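Local structure of citrate lyase (Yersinia pestis, 3QLL) at residues A[138-148]-A[175-183]; A[223-232]-A[250-260]. The protein is a putative citrate lyase beta subunit, related to CitE, that probably binds magnesium and acts as a lyase. All blocks are in the same frame, centred on the assembly; numbering follows the deposited sequence.

Interaction 1 of 2, residues A[138-148]-A[175-183]; sequences TESAAHLQILD and SIAAATPKL
Thr138 meets Ile176 methyl to methyl, CG2 against CG2 at 3.7 Å, while its hydroxyl turns to the carbonyl of Leu135. The backbone of Glu139 and Ser140 then runs over the same isoleucine: Ile176 CD1 lies against one face of the peptide between them, and Ile176 CG1 comes within 3.4 Å of Ser140 C. The Glu139 carboxylate instead reaches Ser166. Ala141 sets its methyl 3.7 Å from Ala179 CB, and its CA comes within 4.3 Å of Ile176 CA. In the TIM barrel of this HpcH/HpaI aldolase family, helix 141-150 follows strand 132-135 on the outside of the barrel, and 175-183 carries the chain from helix 173-177 into strand 183-188. Leu144 points toward 175-183. Its CD1 touches Ile176 CG2 and, at 3.7 Å, Leu183 CD1, joining helix to strand. The next residue, Gln145, reaches out with its chain extended beyond CG, and NE2 donates to Ala179 O at 2.9 Å, nearly straight at 174° and on a carbonyl lone pair. Asp148 has CG anti to its backbone N (chi1 -176°), which carries the carboxylate over to Thr180. Thr180 OG1 donates to Asp148 OD2 at 2.7 Å from above the carboxylate plane, and the same OG1 accepts from Lys182 N in an ST turn.

Interaction 2 of 2, residues A[223-232]-A[250-260]; sequences PAIDAPFFDV and FSAKAAIHPAQ
Strands 224-226 and 252-255 run parallel with a -40° crossing, bonded from Ser251 N to Ala224 O, Asp226 N to Ala252 O and Ala254 N to Asp226 O. They are the last two strands of the eight-stranded TIM barrel, linked by helix 235-248 in a beta-alpha-beta crossover. Ile225 and Ala252 share the face toward Trp48, with Ile225 CG2 4.2 Å from Ala252 CB. On the other face Asp226 and Lys253 run alongside each other in the same direction. Lys253 is extended until chi4 (67°), where it bends to bring NZ 2.7 Å from Asp226 OD2, above the carboxylate plane. The same NZ donates to Ala227 O and pairs with Glu241, while Asp226 OD1 pairs with Arg210, so the charges of the buried Asp226 and Lys253 are probably largely offset. The Phe250 ring leans across strand 224-226: Asp226 CB lies over one face, toward its rim, 4.1 Å from the centroid. Farther on, Val232 CG1 packs over a face of the His257 ring. Gln260 ties the two loops together, NE2 donating to Phe229 O at 2.7 Å and OE1 accepting from Ile256 N. A water completes the join, accepting from Phe229 N and donating to Gln260 OE1.

How the interactions relate
In sequence, all of interaction 1 precedes interaction 2, and the two lie on opposite sides of the chain's centre, about 23 Å apart between centres. Their nearest atoms are about 7 Å apart, and they do not touch. Strand 183-188, entered from 175-183, lies beside strand 224-226 in the barrel, and Leu186 links them: it touches Ile176 and bonds through its backbone to Pro223 and Ile225. Both approach the predicted magnesium site. The side chains of Thr138 in interaction 1 and Pro228 in interaction 2 lie about 7 Å and 8 Å from that of Glu165, respectively; the side chain of Ile256 lies about 7 Å from that of Arg107, a predicted substrate-binding residue.

Interaction 1 of 2, residues A[138-148]-A[175-183]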
ATOM      1  N   THR A 138      -8.187   8.255  16.314  1.00 48.61           N
ATOM      2  CA  THR A 138      -8.541   9.306  15.370  1.00 47.75           C
ATOM      3  C   THR A 138      -8.935   8.653  14.042  1.00 42.46           C
ATOM      4  O   THR A 138      -8.177   7.826  13.502  1.00 43.33           O
ATOM      5  CB  THR A 138      -7.373  10.252  15.157  1.00 48.57           C
ATOM      6  OG1 THR A 138      -7.088  10.882  16.400  1.00 46.56           O
ATOM      7  CG2 THR A 138      -7.728  11.329  14.125  1.00 41.65           C
ATOM      8  N   GLU A 139     -10.181   8.909  13.618  1.00 42.10           N
ATOM      9  CA  GLU A 139     -10.747   8.153  12.492  1.00 46.17           C
ATOM     10  C   GLU A 139     -11.270   9.035  11.372  1.00 40.65           C
ATOM     11  O   GLU A 139     -11.749   8.551  10.344  1.00 50.99           O
ATOM     12  CB  GLU A 139     -11.824   7.203  12.977  1.00 45.85           C
ATOM     13  CG  GLU A 139     -11.198   5.960  13.652  1.00 53.44           C
ATOM     14  CD  GLU A 139     -12.224   4.898  14.006  1.00 52.55           C
ATOM     15  OE1 GLU A 139     -13.388   5.237  14.300  1.00 65.91           O
ATOM     16  OE2 GLU A 139     -11.891   3.719  13.940  1.00 56.34           O
ATOM     17  N   SER A 140     -11.131  10.342  11.532  1.00 38.03           N
ATOM     18  CA  SER A 140     -11.644  11.263  10.526  1.00 48.31           C
ATOM     19  C   SER A 140     -11.045  12.607  10.773  1.00 42.03           C
ATOM     20  O   SER A 140     -10.464  12.847  11.818  1.00 40.48           O
ATOM     21  CB  SER A 140     -13.181  11.383  10.611  1.00 50.66           C
ATOM     22  OG  SER A 140     -13.499  12.316  11.645  1.00 52.05           O
ATOM     23  N   ALA A 141     -11.191  13.468   9.777  1.00 38.25           N
ATOM     24  CA  ALA A 141     -10.708  14.826   9.890  1.00 53.43           C
ATOM     25  C   ALA A 141     -11.541  15.614  10.927  1.00 55.50           C
ATOM     26  O   ALA A 141     -11.025  16.461  11.674  1.00 52.51           O
ATOM     27  CB  ALA A 141     -10.771  15.522   8.477  1.00 36.07           C
ATOM     28  N   ALA A 142     -12.817  15.257  11.010  1.00 48.42           N
ATOM     29  CA  ALA A 142     -13.744  15.888  11.942  1.00 52.14           C
ATOM     30  C   ALA A 142     -13.318  15.601  13.387  1.00 52.36           C
ATOM     31  O   ALA A 142     -13.504  16.440  14.261  1.00 51.00           O
ATOM     32  CB  ALA A 142     -15.197  15.440  11.679  1.00 41.16           C
ATOM     33  N   HIS A 143     -12.700  14.442  13.633  1.00 46.16           N
ATOM     34  CA  HIS A 143     -12.215  14.159  15.015  1.00 46.59           C
ATOM     35  C   HIS A 143     -11.316  15.258  15.511  1.00 47.16           C
ATOM     36  O   HIS A 143     -11.486  15.781  16.614  1.00 53.55           O
ATOM     37  CB  HIS A 143     -11.411  12.884  15.061  1.00 51.48           C
ATOM     38  CG  HIS A 143     -12.221  11.645  15.233  1.00 44.12           C
ATOM     39  ND1 HIS A 143     -13.014  11.138  14.230  1.00 53.06           N
ATOM     40  CD2 HIS A 143     -12.357  10.808  16.280  1.00 36.64           C
ATOM     41  CE1 HIS A 143     -13.598  10.033  14.651  1.00 44.23           C
ATOM     42  NE2 HIS A 143     -13.219   9.814  15.890  1.00 48.51           N
ATOM     43  N   LEU A 144     -10.382  15.623  14.644  1.00 45.97           N
ATOM     44  CA  LEU A 144      -9.396  16.636  14.970  1.00 46.13           C
ATOM     45  C   LEU A 144     -10.028  18.038  14.937  1.00 43.23           C
ATOM     46  O   LEU A 144      -9.678  18.901  15.728  1.00 51.55           O
ATOM     47  CB  LEU A 144      -8.198  16.549  14.024  1.00 41.54           C
ATOM     48  CG  LEU A 144      -7.426  15.244  14.134  1.00 36.83           C
ATOM     49  CD1 LEU A 144      -6.217  15.320  13.217  1.00 36.30           C
ATOM     50  CD2 LEU A 144      -7.004  15.049  15.608  1.00 34.33           C
ATOM     51  N   GLN A 145     -10.953  18.267  14.018  1.00 37.05           N
ATOM     52  CA  GLN A 145     -11.527  19.619  13.920  1.00 48.13           C
ATOM     53  C   GLN A 145     -12.411  19.985  15.099  1.00 50.34           C
ATOM     54  O   GLN A 145     -12.383  21.114  15.573  1.00 60.23           O
ATOM     55  CB  GLN A 145     -12.303  19.788  12.606  1.00 39.87           C
ATOM     56  CG  GLN A 145     -11.336  19.704  11.464  1.00 42.96           C
ATOM     57  CD  GLN A 145     -11.957  19.335  10.111  1.00 50.64           C
ATOM     58  OE1 GLN A 145     -13.111  18.905  10.012  1.00 54.73           O
ATOM     59  NE2 GLN A 145     -11.154  19.465   9.059  1.00 44.90           N
ATOM     60  N   ILE A 146     -13.118  18.980  15.605  1.00 54.09           N
ATOM     61  CA  ILE A 146     -13.912  19.096  16.814  1.00 58.35           C
ATOM     62  C   ILE A 146     -13.066  19.504  18.014  1.00 54.91           C
ATOM     63  O   ILE A 146     -13.427  20.429  18.729  1.00 60.88           O
ATOM     64  CB  ILE A 146     -14.638  17.787  17.120  1.00 54.67           C
ATOM     65  CG1 ILE A 146     -15.688  17.503  16.055  1.00 61.95           C
ATOM     66  CG2 ILE A 146     -15.291  17.866  18.478  1.00 53.22           C
ATOM     67  CD1 ILE A 146     -16.389  16.165  16.223  1.00 57.51           C
ATOM     68  N   LEU A 147     -11.966  18.793  18.238  1.00 53.30           N
ATOM     69  CA  LEU A 147     -11.018  19.134  19.294  1.00 50.58           C
ATOM     70  C   LEU A 147     -10.444  20.532  19.132  1.00 64.86           C
ATOM     71  O   LEU A 147     -10.349  21.294  20.120  1.00 65.55           O
ATOM     72  CB  LEU A 147      -9.891  18.129  19.342  1.00 47.89           C
ATOM     73  CG  LEU A 147     -10.105  17.002  20.328  1.00 62.25           C
ATOM     74  CD1 LEU A 147      -8.801  16.226  20.423  1.00 70.57           C
ATOM     75  CD2 LEU A 147     -10.560  17.501  21.702  1.00 62.69           C
ATOM     76  N   ASP A 148     -10.040  20.836  17.890  1.00 59.48           N
ATOM     77  CA  ASP A 148      -9.551  22.150  17.515  1.00 57.24           C
ATOM     78  C   ASP A 148     -10.539  23.260  17.938  1.00 64.60           C
ATOM     79  O   ASP A 148     -10.155  24.150  18.703  1.00 55.54           O
ATOM     80  CB  ASP A 148      -9.274  22.186  15.987  1.00 54.49           C
ATOM     81  CG  ASP A 148      -8.669  23.518  15.506  1.00 65.32           C
ATOM     82  OD1 ASP A 148      -8.336  24.354  16.353  1.00 82.43           O
ATOM     83  OD2 ASP A 148      -8.509  23.739  14.273  1.00 65.60           O
ATOM     84  N   SER A 175      -6.903  12.469   4.728  1.00 42.20           N
ATOM     85  CA  SER A 175      -7.745  13.581   5.135  1.00 37.33           C
ATOM     86  C   SER A 175      -7.514  14.008   6.596  1.00 47.30           C
ATOM     87  O   SER A 175      -7.698  15.190   6.888  1.00 58.03           O
ATOM     88  CB  SER A 175      -9.230  13.269   4.862  1.00 41.37           C
ATOM     89  OG  SER A 175      -9.841  12.392   5.773  1.00 68.30           O
ATOM     90  N   ILE A 176      -7.186  13.069   7.495  1.00 42.52           N
ATOM     91  CA  ILE A 176      -6.821  13.369   8.897  1.00 44.72           C
ATOM     92  C   ILE A 176      -5.554  14.235   9.021  1.00 45.09           C
ATOM     93  O   ILE A 176      -5.489  15.143   9.849  1.00 47.23           O
ATOM     94  CB  ILE A 176      -6.649  12.053   9.711  1.00 43.83           C
ATOM     95  CG1 ILE A 176      -8.020  11.404   9.878  1.00 37.58           C
ATOM     96  CG2 ILE A 176      -5.935  12.301  11.057  1.00 32.72           C
ATOM     97  CD1 ILE A 176      -7.986   9.944  10.333  1.00 35.52           C
ATOM     98  N   ALA A 177      -4.514  13.867   8.269  1.00 42.76           N
ATOM     99  CA  ALA A 177      -3.225  14.593   8.280  1.00 38.75           C
ATOM    100  C   ALA A 177      -3.360  16.017   7.738  1.00 44.48           C
ATOM    101  O   ALA A 177      -2.574  16.877   8.086  1.00 44.79           O
ATOM    102  CB  ALA A 177      -2.157  13.827   7.507  1.00 39.84           C
ATOM    103  N   ALA A 178      -4.423  16.268   6.973  1.00 34.02           N
ATOM    104  CA  ALA A 178      -4.663  17.566   6.372  1.00 43.21           C
ATOM    105  C   ALA A 178      -5.787  18.313   7.130  1.00 49.42           C
ATOM    106  O   ALA A 178      -6.266  19.378   6.681  1.00 47.50           O
ATOM    107  CB  ALA A 178      -5.022  17.410   4.886  1.00 36.92           C
ATOM    108  N   ALA A 179      -6.209  17.758   8.263  1.00 39.30           N
ATOM    109  CA  ALA A 179      -7.464  18.225   8.909  1.00 46.16           C
ATOM    110  C   ALA A 179      -7.442  19.660   9.451  1.00 42.88           C
ATOM    111  O   ALA A 179      -8.466  20.316   9.482  1.00 46.63           O
ATOM    112  CB  ALA A 179      -7.871  17.250  10.035  1.00 51.07           C
ATOM    113  N   THR A 180      -6.360  20.017  10.124  1.00 45.44           N
ATOM    114  CA  THR A 180      -6.191  21.351  10.713  1.00 48.80           C
ATOM    115  C   THR A 180      -4.715  21.670  10.916  1.00 39.57           C
ATOM    116  O   THR A 180      -3.939  20.778  11.215  1.00 48.43           O
ATOM    117  CB  THR A 180      -6.987  21.457  12.050  1.00 59.92           C
ATOM    118  OG1 THR A 180      -6.600  22.650  12.728  1.00 62.83           O
ATOM    119  CG2 THR A 180      -6.639  20.324  12.949  1.00 52.21           C
ATOM    120  N   PRO A 181      -4.336  22.957  10.827  1.00 54.15           N
ATOM    121  CA  PRO A 181      -2.966  23.470  11.074  1.00 48.11           C
ATOM    122  C   PRO A 181      -2.524  23.145  12.491  1.00 50.56           C
ATOM    123  O   PRO A 181      -1.333  23.154  12.791  1.00 54.75           O
ATOM    124  CB  PRO A 181      -3.113  24.984  10.916  1.00 51.44           C
ATOM    125  CG  PRO A 181      -4.278  25.159  10.022  1.00 52.39           C
ATOM    126  CD  PRO A 181      -5.204  23.979  10.212  1.00 40.81           C
ATOM    127  N   LYS A 182      -3.483  23.043  13.401  1.00 60.08           N
ATOM    128  CA  LYS A 182      -3.141  22.706  14.773  1.00 68.20           C
ATOM    129  C   LYS A 182      -2.590  21.287  14.977  1.00 57.44           C
ATOM    130  O   LYS A 182      -1.954  21.015  15.993  1.00 54.89           O
ATOM    131  CB  LYS A 182      -4.324  22.969  15.687  1.00 77.73           C
ATOM    132  CG  LYS A 182      -4.285  24.421  16.095  1.00 91.92           C
ATOM    133  CD  LYS A 182      -5.550  24.912  16.732  1.00102.42           C
ATOM    134  CE  LYS A 182      -5.718  24.351  18.124  1.00109.18           C
ATOM    135  NZ  LYS A 182      -6.586  25.225  18.955  1.00111.23           N
ATOM    136  N   LEU A 183      -2.829  20.397  14.016  1.00 52.13           N
ATOM    137  CA  LEU A 183      -2.261  19.044  14.050  1.00 52.84           C
ATOM    138  C   LEU A 183      -0.747  19.127  13.923  1.00 50.10           C
ATOM    139  O   LEU A 183      -0.245  19.795  13.021  1.00 54.65           O
ATOM    140  CB  LEU A 183      -2.831  18.191  12.924  1.00 50.67           C
ATOM    141  CG  LEU A 183      -2.306  16.763  12.839  1.00 50.15           C
ATOM    142  CD1 LEU A 183      -2.698  16.070  14.118  1.00 45.27           C
ATOM    143  CD2 LEU A 183      -2.885  16.046  11.632  1.00 53.14           C
TER

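Interaction 2 of 2, residues A[223-232]-A[250-260]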
ATOM      1  N   PRO A 223       5.574  15.411  11.612  1.00 46.21           N
ATOM      2  CA  PRO A 223       6.318  14.175  11.857  1.00 36.91           C
ATOM      3  C   PRO A 223       5.383  12.993  12.051  1.00 42.34           C
ATOM      4  O   PRO A 223       4.242  13.171  12.542  1.00 51.75           O
ATOM      5  CB  PRO A 223       7.066  14.450  13.149  1.00 42.78           C
ATOM      6  CG  PRO A 223       6.282  15.491  13.829  1.00 45.63           C
ATOM      7  CD  PRO A 223       5.563  16.292  12.785  1.00 42.36           C
ATOM      8  N   ALA A 224       5.834  11.818  11.604  1.00 45.99           N
ATOM      9  CA  ALA A 224       5.205  10.541  11.934  1.00 38.63           C
ATOM     10  C   ALA A 224       5.883   9.982  13.168  1.00 43.19           C
ATOM     11  O   ALA A 224       7.118   9.973  13.266  1.00 38.70           O
ATOM     12  CB  ALA A 224       5.333   9.586  10.796  1.00 39.75           C
ATOM     13  N   ILE A 225       5.089   9.585  14.149  1.00 43.45           N
ATOM     14  CA  ILE A 225       5.655   9.015  15.348  1.00 50.30           C
ATOM     15  C   ILE A 225       5.343   7.539  15.477  1.00 50.85           C
ATOM     16  O   ILE A 225       4.178   7.165  15.601  1.00 43.98           O
ATOM     17  CB  ILE A 225       5.152   9.742  16.590  1.00 61.33           C
ATOM     18  CG1 ILE A 225       5.410  11.248  16.449  1.00 54.50           C
ATOM     19  CG2 ILE A 225       5.821   9.166  17.839  1.00 65.37           C
ATOM     20  CD1 ILE A 225       4.534  12.087  17.332  1.00 56.79           C
ATOM     21  N   ASP A 226       6.388   6.711  15.511  1.00 37.88           N
ATOM     22  CA  ASP A 226       6.184   5.274  15.570  1.00 40.75           C
ATOM     23  C   ASP A 226       5.573   4.807  16.905  1.00 51.13           C
ATOM     24  O   ASP A 226       5.754   5.440  17.974  1.00 48.47           O
ATOM     25  CB  ASP A 226       7.489   4.520  15.286  1.00 47.84           C
ATOM     26  CG  ASP A 226       7.255   3.034  14.981  1.00 51.65           C
ATOM     27  OD1 ASP A 226       6.128   2.660  14.533  1.00 44.06           O
ATOM     28  OD2 ASP A 226       8.208   2.248  15.176  1.00 52.24           O
ATOM     29  N   ALA A 227       4.866   3.679  16.788  1.00 39.97           N
ATOM     30  CA  ALA A 227       4.301   2.938  17.889  1.00 45.44           C
ATOM     31  C   ALA A 227       5.358   2.576  18.915  1.00 49.01           C
ATOM     32  O   ALA A 227       6.541   2.473  18.586  1.00 52.78           O
ATOM     33  CB  ALA A 227       3.602   1.684  17.369  1.00 33.29           C
ATOM     34  N   PRO A 228       4.924   2.402  20.174  1.00 50.86           N
ATOM     35  CA  PRO A 228       5.823   1.868  21.202  1.00 47.26           C
ATOM     36  C   PRO A 228       6.146   0.399  20.932  1.00 58.15           C
ATOM     37  O   PRO A 228       5.278  -0.342  20.454  1.00 59.80           O
ATOM     38  CB  PRO A 228       5.014   2.001  22.500  1.00 45.87           C
ATOM     39  CG  PRO A 228       3.581   2.098  22.071  1.00 41.64           C
ATOM     40  CD  PRO A 228       3.578   2.722  20.692  1.00 45.38           C
ATOM     41  N   PHE A 229       7.350  -0.027  21.306  1.00 56.18           N
ATOM     42  CA  PHE A 229       7.708  -1.428  21.201  1.00 57.79           C
ATOM     43  C   PHE A 229       7.330  -2.051  22.518  1.00 59.36           C
ATOM     44  O   PHE A 229       7.717  -1.547  23.571  1.00 62.20           O
ATOM     45  CB  PHE A 229       9.208  -1.580  20.926  1.00 56.41           C
ATOM     46  CG  PHE A 229       9.651  -2.997  20.660  1.00 46.34           C
ATOM     47  CD1 PHE A 229       9.370  -3.631  19.462  1.00 48.58           C
ATOM     48  CD2 PHE A 229      10.429  -3.675  21.601  1.00 47.38           C
ATOM     49  CE1 PHE A 229       9.796  -4.953  19.225  1.00 47.41           C
ATOM     50  CE2 PHE A 229      10.864  -4.983  21.380  1.00 56.99           C
ATOM     51  CZ  PHE A 229      10.547  -5.620  20.189  1.00 61.77           C
ATOM     52  N   PHE A 230       6.612  -3.163  22.451  1.00 66.47           N
ATOM     53  CA  PHE A 230       6.021  -3.814  23.629  1.00 83.01           C
ATOM     54  C   PHE A 230       7.053  -4.436  24.595  1.00 84.93           C
ATOM     55  O   PHE A 230       6.971  -4.205  25.800  1.00 91.66           O
ATOM     56  CB  PHE A 230       4.989  -4.883  23.194  1.00111.02           C
ATOM     57  CG  PHE A 230       5.599  -6.113  22.537  1.00134.61           C
ATOM     58  CD1 PHE A 230       6.352  -5.995  21.373  1.00140.16           C
ATOM     59  CD2 PHE A 230       5.431  -7.382  23.087  1.00142.83           C
ATOM     60  CE1 PHE A 230       6.927  -7.113  20.771  1.00143.81           C
ATOM     61  CE2 PHE A 230       6.002  -8.507  22.483  1.00147.92           C
ATOM     62  CZ  PHE A 230       6.749  -8.368  21.322  1.00147.46           C
ATOM     63  N   ASP A 231       7.946  -5.292  24.094  1.00 80.16           N
ATOM     64  CA  ASP A 231       8.876  -6.020  24.960  1.00 73.82           C
ATOM     65  C   ASP A 231       9.988  -5.105  25.519  1.00 64.69           C
ATOM     66  O   ASP A 231      10.958  -4.763  24.832  1.00 65.38           O
ATOM     67  CB  ASP A 231       9.478  -7.197  24.188  1.00 78.76           C
ATOM     68  CG  ASP A 231       9.895  -8.336  25.083  1.00 82.50           C
ATOM     69  OD1 ASP A 231      10.179  -8.099  26.273  1.00 77.66           O
ATOM     70  OD2 ASP A 231       9.887  -9.486  24.600  1.00 88.41           O
ATOM     71  N   VAL A 232       9.893  -4.807  26.806  1.00 63.00           N
ATOM     72  CA  VAL A 232      10.900  -4.013  27.504  1.00 67.70           C
ATOM     73  C   VAL A 232      12.228  -4.748  27.641  1.00 75.49           C
ATOM     74  O   VAL A 232      13.284  -4.114  27.707  1.00 71.22           O
ATOM     75  CB  VAL A 232      10.416  -3.631  28.911  1.00 85.43           C
ATOM     76  CG1 VAL A 232      11.123  -2.374  29.388  1.00 83.85           C
ATOM     77  CG2 VAL A 232       8.888  -3.465  28.934  1.00 91.34           C
ATOM     78  N   PHE A 250       9.739   7.867   9.724  1.00 38.26           N
ATOM     79  CA  PHE A 250       9.375   8.283  11.091  1.00 37.27           C
ATOM     80  C   PHE A 250      10.481   9.167  11.712  1.00 53.16           C
ATOM     81  O   PHE A 250      11.675   8.932  11.476  1.00 51.35           O
ATOM     82  CB  PHE A 250       9.130   7.056  12.005  1.00 43.75           C
ATOM     83  CG  PHE A 250       7.848   6.314  11.712  1.00 46.00           C
ATOM     84  CD1 PHE A 250       6.648   6.703  12.299  1.00 46.23           C
ATOM     85  CD2 PHE A 250       7.830   5.266  10.810  1.00 39.86           C
ATOM     86  CE1 PHE A 250       5.464   6.034  12.006  1.00 42.17           C
ATOM     87  CE2 PHE A 250       6.668   4.596  10.511  1.00 44.65           C
ATOM     88  CZ  PHE A 250       5.480   4.971  11.110  1.00 44.05           C
ATOM     89  N   SER A 251      10.072  10.192  12.467  1.00 48.98           N
ATOM     90  CA  SER A 251      11.002  11.157  13.046  1.00 48.65           C
ATOM     91  C   SER A 251      11.148  10.870  14.512  1.00 57.54           C
ATOM     92  O   SER A 251      12.029  11.428  15.168  1.00 54.55           O
ATOM     93  CB  SER A 251      10.462  12.595  12.881  1.00 44.91           C
ATOM     94  OG  SER A 251      10.178  12.885  11.520  1.00 72.58           O
ATOM     95  N   ALA A 252      10.252  10.039  15.037  1.00 46.58           N
ATOM     96  CA  ALA A 252      10.233   9.779  16.463  1.00 46.16           C
ATOM     97  C   ALA A 252       9.544   8.478  16.738  1.00 48.50           C
ATOM     98  O   ALA A 252       8.859   7.952  15.882  1.00 46.01           O
ATOM     99  CB  ALA A 252       9.560  10.910  17.214  1.00 43.34           C
ATOM    100  N   LYS A 253       9.645   8.019  17.972  1.00 44.68           N
ATOM    101  CA  LYS A 253       9.022   6.774  18.369  1.00 50.63           C
ATOM    102  C   LYS A 253       8.521   6.854  19.827  1.00 55.75           C
ATOM    103  O   LYS A 253       9.209   7.383  20.709  1.00 50.76           O
ATOM    104  CB  LYS A 253      10.014   5.605  18.196  1.00 50.87           C
ATOM    105  CG  LYS A 253       9.497   4.227  18.555  1.00 44.04           C
ATOM    106  CD  LYS A 253      10.508   3.140  18.148  1.00 52.90           C
ATOM    107  CE  LYS A 253       9.992   1.723  18.459  1.00 51.07           C
ATOM    108  NZ  LYS A 253       8.816   1.333  17.628  1.00 44.61           N
ATOM    109  N   ALA A 254       7.320   6.324  20.058  1.00 45.92           N
ATOM    110  CA  ALA A 254       6.746   6.293  21.395  1.00 46.41           C
ATOM    111  C   ALA A 254       7.371   5.212  22.256  1.00 46.26           C
ATOM    112  O   ALA A 254       8.078   4.303  21.776  1.00 53.02           O
ATOM    113  CB  ALA A 254       5.222   6.105  21.328  1.00 42.43           C
ATOM    114  N   ALA A 255       7.045   5.251  23.535  1.00 43.40           N
ATOM    115  CA  ALA A 255       7.676   4.347  24.476  1.00 45.47           C
ATOM    116  C   ALA A 255       6.709   4.133  25.619  1.00 53.28           C
ATOM    117  O   ALA A 255       5.885   4.986  25.896  1.00 58.38           O
ATOM    118  CB  ALA A 255       9.020   4.921  24.977  1.00 45.97           C
ATOM    119  N   ILE A 256       6.837   3.008  26.305  1.00 65.65           N
ATOM    120  CA  ILE A 256       5.901   2.691  27.368  1.00 66.99           C
ATOM    121  C   ILE A 256       6.688   2.376  28.627  1.00 72.04           C
ATOM    122  O   ILE A 256       6.110   2.004  29.639  1.00 79.39           O
ATOM    123  CB  ILE A 256       4.971   1.496  26.991  1.00 58.88           C
ATOM    124  CG1 ILE A 256       5.667   0.531  26.031  1.00 63.86           C
ATOM    125  CG2 ILE A 256       3.691   1.996  26.345  1.00 53.31           C
ATOM    126  CD1 ILE A 256       6.636  -0.406  26.684  1.00 71.23           C
ATOM    127  N   HIS A 257       8.001   2.598  28.570  1.00 74.80           N
ATOM    128  CA  HIS A 257       8.884   2.400  29.721  1.00 79.45           C
ATOM    129  C   HIS A 257      10.170   3.222  29.564  1.00 77.19           C
ATOM    130  O   HIS A 257      10.756   3.250  28.478  1.00 81.76           O
ATOM    131  CB  HIS A 257       9.227   0.910  29.870  1.00 79.85           C
ATOM    132  CG  HIS A 257       9.906   0.574  31.161  1.00 84.25           C
ATOM    133  ND1 HIS A 257      11.143   1.079  31.506  1.00 87.12           N
ATOM    134  CD2 HIS A 257       9.521  -0.215  32.195  1.00 87.85           C
ATOM    135  CE1 HIS A 257      11.488   0.615  32.695  1.00 85.01           C
ATOM    136  NE2 HIS A 257      10.523  -0.173  33.133  1.00 83.89           N
ATOM    137  N   PRO A 258      10.585   3.935  30.626  1.00 75.48           N
ATOM    138  CA  PRO A 258      11.744   4.842  30.581  1.00 74.53           C
ATOM    139  C   PRO A 258      13.071   4.172  30.160  1.00 69.80           C
ATOM    140  O   PRO A 258      13.982   4.864  29.706  1.00 77.90           O
ATOM    141  CB  PRO A 258      11.850   5.343  32.031  1.00 80.61           C
ATOM    142  CG  PRO A 258      10.475   5.194  32.606  1.00 76.43           C
ATOM    143  CD  PRO A 258       9.911   3.958  31.939  1.00 79.58           C
ATOM    144  N   ALA A 259      13.182   2.858  30.313  1.00 59.55           N
ATOM    145  CA  ALA A 259      14.380   2.131  29.864  1.00 68.94           C
ATOM    146  C   ALA A 259      14.578   2.197  28.337  1.00 65.77           C
ATOM    147  O   ALA A 259      15.693   2.009  27.822  1.00 68.67           O
ATOM    148  CB  ALA A 259      14.310   0.682  30.311  1.00 63.74           C
ATOM    149  N   GLN A 260      13.485   2.425  27.618  1.00 52.46           N
ATOM    150  CA  GLN A 260      13.552   2.459  26.172  1.00 61.07           C
ATOM    151  C   GLN A 260      14.047   3.811  25.681  1.00 60.54           C
ATOM    152  O   GLN A 260      14.580   3.899  24.568  1.00 61.87           O
ATOM    153  CB  GLN A 260      12.175   2.146  25.561  1.00 61.75           C
ATOM    154  CG  GLN A 260      11.640   0.759  25.823  1.00 53.20           C
ATOM    155  CD  GLN A 260      10.231   0.567  25.273  1.00 54.25           C
ATOM    156  OE1 GLN A 260       9.436   1.521  25.194  1.00 53.57           O
ATOM    157  NE2 GLN A 260       9.911  -0.662  24.890  1.00 54.47           N
TER
HETATM  158  O   HOH W   1       9.080   2.077  22.491  1.00 30.00           O